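Local coordinates for protein aldehyde dehydrogenase (Anabaena variabilis, PDB 4H7N) that probably oxidises aldehydes to carboxylic acids with NAD+, as a member of the aldehyde dehydrogenase family, at residues Q41-I53 with I148-K160. Numbering follows the deposited sequence.
With GOL (glycerol), chain E.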
loop_
_atom_site.group_PDB
_atom_site.type_symbol
_atom_site.label_atom_id
_atom_site.label_comp_id
_atom_site.label_asym_id
_atom_site.label_seq_id
_atom_site.Cartn_x
_atom_site.Cartn_y
_atom_site.Cartn_z
ATOM N N GLN A 41 2.887 6.880 22.899
ATOM C CA GLN A 41 2.051 6.060 22.048
ATOM C C GLN A 41 1.632 4.721 22.655
ATOM O O GLN A 41 0.543 4.258 22.390
ATOM C CB GLN A 41 2.761 5.828 20.700
ATOM C CG GLN A 41 1.913 5.130 19.651
ATOM C CD GLN A 41 1.994 3.643 19.739
ATOM O OE1 GLN A 41 2.995 3.116 20.168
ATOM N NE2 GLN A 41 0.926 2.948 19.328
ATOM N N SER A 42 2.478 4.112 23.467
ATOM C CA SER A 42 2.125 2.847 24.119
ATOM C C SER A 42 0.885 2.958 24.969
ATOM O O SER A 42 -0.014 2.145 24.842
ATOM C CB SER A 42 3.272 2.357 24.977
ATOM O OG SER A 42 4.451 2.248 24.167
ATOM N N ARG A 43 0.835 3.967 25.829
ATOM C CA ARG A 43 -0.337 4.187 26.656
ATOM C C ARG A 43 -1.567 4.499 25.802
ATOM O O ARG A 43 -2.635 3.986 26.067
ATOM C CB ARG A 43 -0.101 5.360 27.610
ATOM C CG ARG A 43 -1.233 5.553 28.586
ATOM C CD ARG A 43 -1.164 6.883 29.334
ATOM N NE ARG A 43 -2.433 6.973 30.022
ATOM C CZ ARG A 43 -2.713 6.361 31.169
ATOM N NH1 ARG A 43 -1.784 5.679 31.818
ATOM N NH2 ARG A 43 -3.928 6.462 31.687
ATOM N N TRP A 44 -1.406 5.342 24.776
ATOM C CA TRP A 44 -2.500 5.605 23.810
ATOM C C TRP A 44 -3.069 4.307 23.144
ATOM O O TRP A 44 -4.290 4.092 23.090
ATOM C CB TRP A 44 -2.033 6.645 22.795
ATOM C CG TRP A 44 -2.949 7.064 21.793
ATOM C CD1 TRP A 44 -2.801 6.868 20.448
ATOM C CD2 TRP A 44 -4.162 7.807 21.960
ATOM N NE1 TRP A 44 -3.845 7.435 19.777
ATOM C CE2 TRP A 44 -4.685 8.036 20.668
ATOM C CE3 TRP A 44 -4.845 8.320 23.064
ATOM C CZ2 TRP A 44 -5.878 8.673 20.453
ATOM C CZ3 TRP A 44 -6.018 9.013 22.839
ATOM C CH2 TRP A 44 -6.531 9.155 21.539
ATOM N N GLN A 45 -2.188 3.418 22.721
ATOM C CA GLN A 45 -2.614 2.148 22.139
ATOM C C GLN A 45 -3.323 1.281 23.226
ATOM O O GLN A 45 -4.417 0.729 22.999
ATOM C CB GLN A 45 -1.394 1.437 21.514
ATOM C CG GLN A 45 -1.645 0.020 20.952
ATOM C CD GLN A 45 -0.360 -0.635 20.397
ATOM O OE1 GLN A 45 0.607 0.018 19.958
ATOM N NE2 GLN A 45 -0.357 -1.936 20.427
ATOM N N GLU A 46 -2.762 1.245 24.429
ATOM C CA GLU A 46 -3.311 0.436 25.530
ATOM C C GLU A 46 -4.612 0.987 26.088
ATOM O O GLU A 46 -5.361 0.245 26.688
ATOM C CB GLU A 46 -2.296 0.278 26.672
ATOM C CG GLU A 46 -1.098 -0.569 26.239
ATOM C CD GLU A 46 0.137 -0.446 27.147
ATOM O OE1 GLU A 46 0.189 0.460 28.026
ATOM O OE2 GLU A 46 1.081 -1.252 26.956
ATOM N N LEU A 47 -4.902 2.264 25.884
ATOM C CA LEU A 47 -6.249 2.758 26.232
ATOM C C LEU A 47 -7.395 2.016 25.586
ATOM O O LEU A 47 -8.479 2.033 26.101
ATOM C CB LEU A 47 -6.446 4.205 25.815
ATOM C CG LEU A 47 -6.053 5.334 26.726
ATOM C CD1 LEU A 47 -6.682 6.599 26.145
ATOM C CD2 LEU A 47 -6.466 5.137 28.162
ATOM N N GLY A 48 -7.180 1.437 24.412
ATOM C CA GLY A 48 -8.268 0.842 23.658
ATOM C C GLY A 48 -9.089 1.846 22.856
ATOM O O GLY A 48 -9.163 3.049 23.174
ATOM N N VAL A 49 -9.718 1.347 21.802
ATOM C CA VAL A 49 -10.472 2.222 20.924
ATOM C C VAL A 49 -11.572 3.016 21.642
ATOM O O VAL A 49 -11.822 4.162 21.296
ATOM C CB VAL A 49 -11.083 1.450 19.732
ATOM C CG1 VAL A 49 -12.137 0.466 20.171
ATOM C CG2 VAL A 49 -11.659 2.444 18.733
ATOM N N GLU A 50 -12.192 2.441 22.661
ATOM C CA GLU A 50 -13.280 3.162 23.340
ATOM C C GLU A 50 -12.727 4.333 24.156
ATOM O O GLU A 50 -13.314 5.408 24.199
ATOM C CB GLU A 50 -14.138 2.224 24.213
ATOM C CG GLU A 50 -14.997 1.204 23.443
ATOM C CD GLU A 50 -16.030 1.841 22.497
ATOM O OE1 GLU A 50 -16.438 3.039 22.629
ATOM O OE2 GLU A 50 -16.459 1.121 21.589
ATOM N N GLY A 51 -11.613 4.110 24.830
ATOM C CA GLY A 51 -10.919 5.194 25.515
ATOM C C GLY A 51 -10.455 6.297 24.537
ATOM O O GLY A 51 -10.541 7.473 24.869
ATOM N N ARG A 52 -9.973 5.917 23.343
ATOM C CA ARG A 52 -9.483 6.898 22.375
ATOM C C ARG A 52 -10.621 7.739 21.847
ATOM O O ARG A 52 -10.447 8.953 21.676
ATOM C CB ARG A 52 -8.660 6.286 21.224
ATOM C CG ARG A 52 -7.364 5.698 21.729
ATOM C CD ARG A 52 -6.431 5.216 20.650
ATOM N NE ARG A 52 -6.946 4.092 19.843
ATOM C CZ ARG A 52 -6.770 2.804 20.100
ATOM N NH1 ARG A 52 -6.082 2.398 21.149
ATOM N NH2 ARG A 52 -7.265 1.906 19.249
ATOM N N ILE A 53 -11.767 7.101 21.606
ATOM C CA ILE A 53 -13.017 7.784 21.236
ATOM C C ILE A 53 -13.397 8.785 22.302
ATOM O O ILE A 53 -13.682 9.931 21.988
ATOM C CB ILE A 53 -14.173 6.787 20.964
ATOM C CG1 ILE A 53 -13.862 5.970 19.708
ATOM C CG2 ILE A 53 -15.503 7.516 20.727
ATOM C CD1 ILE A 53 -14.768 4.756 19.509
ATOM N N ILE A 148 -7.119 11.897 11.945
ATOM C CA ILE A 148 -8.175 11.406 12.840
ATOM C C ILE A 148 -8.272 9.876 12.809
ATOM O O ILE A 148 -8.261 9.282 13.843
ATOM C CB ILE A 148 -9.544 12.057 12.555
ATOM C CG1 ILE A 148 -9.511 13.557 12.863
ATOM C CG2 ILE A 148 -10.654 11.307 13.305
ATOM C CD1 ILE A 148 -9.253 13.908 14.314
ATOM N N PRO A 149 -8.394 9.240 11.625
ATOM C CA PRO A 149 -8.433 7.772 11.689
ATOM C C PRO A 149 -7.135 7.165 12.200
ATOM O O PRO A 149 -7.154 6.182 12.936
ATOM C CB PRO A 149 -8.734 7.351 10.227
ATOM C CG PRO A 149 -8.510 8.572 9.362
ATOM C CD PRO A 149 -8.698 9.750 10.283
ATOM N N ALA A 150 -5.997 7.760 11.877
ATOM C CA ALA A 150 -4.758 7.236 12.421
ATOM C C ALA A 150 -4.746 7.284 13.959
ATOM O O ALA A 150 -4.309 6.327 14.601
ATOM C CB ALA A 150 -3.589 8.002 11.871
ATOM N N LEU A 151 -5.239 8.388 14.558
ATOM C CA LEU A 151 -5.282 8.461 15.995
ATOM C C LEU A 151 -6.184 7.383 16.578
ATOM O O LEU A 151 -5.822 6.774 17.566
ATOM C CB LEU A 151 -5.771 9.829 16.505
ATOM C CG LEU A 151 -4.724 10.937 16.321
ATOM C CD1 LEU A 151 -5.389 12.293 16.490
ATOM C CD2 LEU A 151 -3.609 10.833 17.328
ATOM N N LEU A 152 -7.337 7.160 15.979
ATOM C CA LEU A 152 -8.268 6.179 16.496
ATOM C C LEU A 152 -7.738 4.765 16.371
ATOM O O LEU A 152 -8.101 3.878 17.154
ATOM C CB LEU A 152 -9.627 6.340 15.812
ATOM C CG LEU A 152 -10.368 7.594 16.329
ATOM C CD1 LEU A 152 -11.517 8.043 15.431
ATOM C CD2 LEU A 152 -10.897 7.393 17.741
ATOM N N ALA A 153 -6.893 4.550 15.382
ATOM C CA ALA A 153 -6.231 3.275 15.186
ATOM C C ALA A 153 -5.262 2.977 16.319
ATOM O O ALA A 153 -4.872 1.822 16.498
ATOM C CB ALA A 153 -5.462 3.241 13.871
ATOM N N GLY A 154 -4.881 3.999 17.073
ATOM C CA GLY A 154 -3.885 3.840 18.098
ATOM C C GLY A 154 -2.495 4.366 17.756
ATOM O O GLY A 154 -1.590 4.158 18.508
ATOM N N CYS A 155 -2.369 5.115 16.673
ATOM C CA CYS A 155 -1.123 5.753 16.289
ATOM C C CYS A 155 -0.956 7.084 16.996
ATOM O O CYS A 155 -1.910 7.769 17.248
ATOM C CB CYS A 155 -1.158 6.087 14.798
ATOM S SG CYS A 155 -1.568 4.726 13.646
ATOM N N ALA A 156 0.286 7.483 17.234
ATOM C CA ALA A 156 0.613 8.889 17.400
ATOM C C ALA A 156 0.861 9.527 16.030
ATOM O O ALA A 156 1.223 8.841 15.033
ATOM C CB ALA A 156 1.833 9.050 18.292
ATOM N N VAL A 157 0.570 10.830 15.937
ATOM C CA VAL A 157 0.595 11.490 14.660
ATOM C C VAL A 157 1.316 12.829 14.807
ATOM O O VAL A 157 0.991 13.611 15.733
ATOM C CB VAL A 157 -0.823 11.752 14.131
ATOM C CG1 VAL A 157 -0.753 12.376 12.751
ATOM C CG2 VAL A 157 -1.674 10.490 14.117
ATOM N N VAL A 158 2.302 13.066 13.944
ATOM C CA VAL A 158 2.943 14.398 13.799
ATOM C C VAL A 158 2.420 15.082 12.544
ATOM O O VAL A 158 2.539 14.556 11.451
ATOM C CB VAL A 158 4.476 14.301 13.704
ATOM C CG1 VAL A 158 5.082 15.686 13.673
ATOM C CG2 VAL A 158 5.019 13.632 14.924
ATOM N N VAL A 159 1.789 16.222 12.703
ATOM C CA VAL A 159 1.180 16.917 11.632
ATOM C C VAL A 159 1.969 18.187 11.312
ATOM O O VAL A 159 2.187 19.005 12.197
ATOM C CB VAL A 159 -0.283 17.346 12.014
ATOM C CG1 VAL A 159 -0.968 18.128 10.884
ATOM C CG2 VAL A 159 -1.085 16.142 12.401
ATOM N N LYS A 160 2.346 18.331 10.050
ATOM C CA LYS A 160 3.079 19.487 9.522
ATOM C C LYS A 160 2.259 20.143 8.419
ATOM O O LYS A 160 2.343 19.773 7.242
ATOM C CB LYS A 160 4.506 19.123 8.973
ATOM C CG LYS A 160 5.294 20.428 8.851
ATOM C CD LYS A 160 6.223 20.590 7.677
ATOM C CE LYS A 160 5.543 20.498 6.332
ATOM N NZ LYS A 160 5.132 21.815 5.926
HETATM C C1 GOL E . -6.596 -1.317 19.575
HETATM O O1 GOL E . -6.533 -0.537 20.758
HETATM C C2 GOL E . -5.596 -0.842 18.492
HETATM O O2 GOL E . -4.511 -0.026 18.968
HETATM C C3 GOL E . -5.041 -2.097 17.861
HETATM O O3 GOL E . -6.134 -2.859 17.343
#
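The carbonyl oxygen of Leu152, in the last turn of helix 147-153, is gripped side-on by two nitrogens of Arg52. Arg52 NE lies 2.9 Å from Leu152 O, well above the carbonyl plane, whereas Arg52 NH2, 3.0 Å from the same oxygen, is less tilted and comes from the same face. A bend at chi3 (-64°) turns the guanidinium so that this oxygen meets its edge, while Gly154 CA covers one face and the backbone of Gly48 and Val49 the other. From another side of the same plane, Arg52 NH1 donates to Trp44 O, so one arginine ties the helix end to the junction between helices 27-46 and 48-64. Replacing Arg52 with an alanine is likely to leave Leu152 O without either donor and Trp44 O without its guanidinium partner. Gly154, with positive phi, ends helix 147-153 in a Schellman motif, from which the chain enters strand 156-161 of the mixed sheet in this aldehyde dehydrogenase fold. The carbonyl of Gly154 faces helix 27-46: Gln41 NE2 donates to Gly154 O at 2.9 Å, nearly straight (170°), and also to Gln45 OE1, two bonds that hold the amide's rotation. Trp44 NE1 makes a weak bond to Leu151 O (3.0 Å), with Arg52 CD over one face of the indole. The side chains of Ile53 and Leu152 cross at about a right angle, Ile53 CG1 lying 3.8 Å from Leu152 CD2.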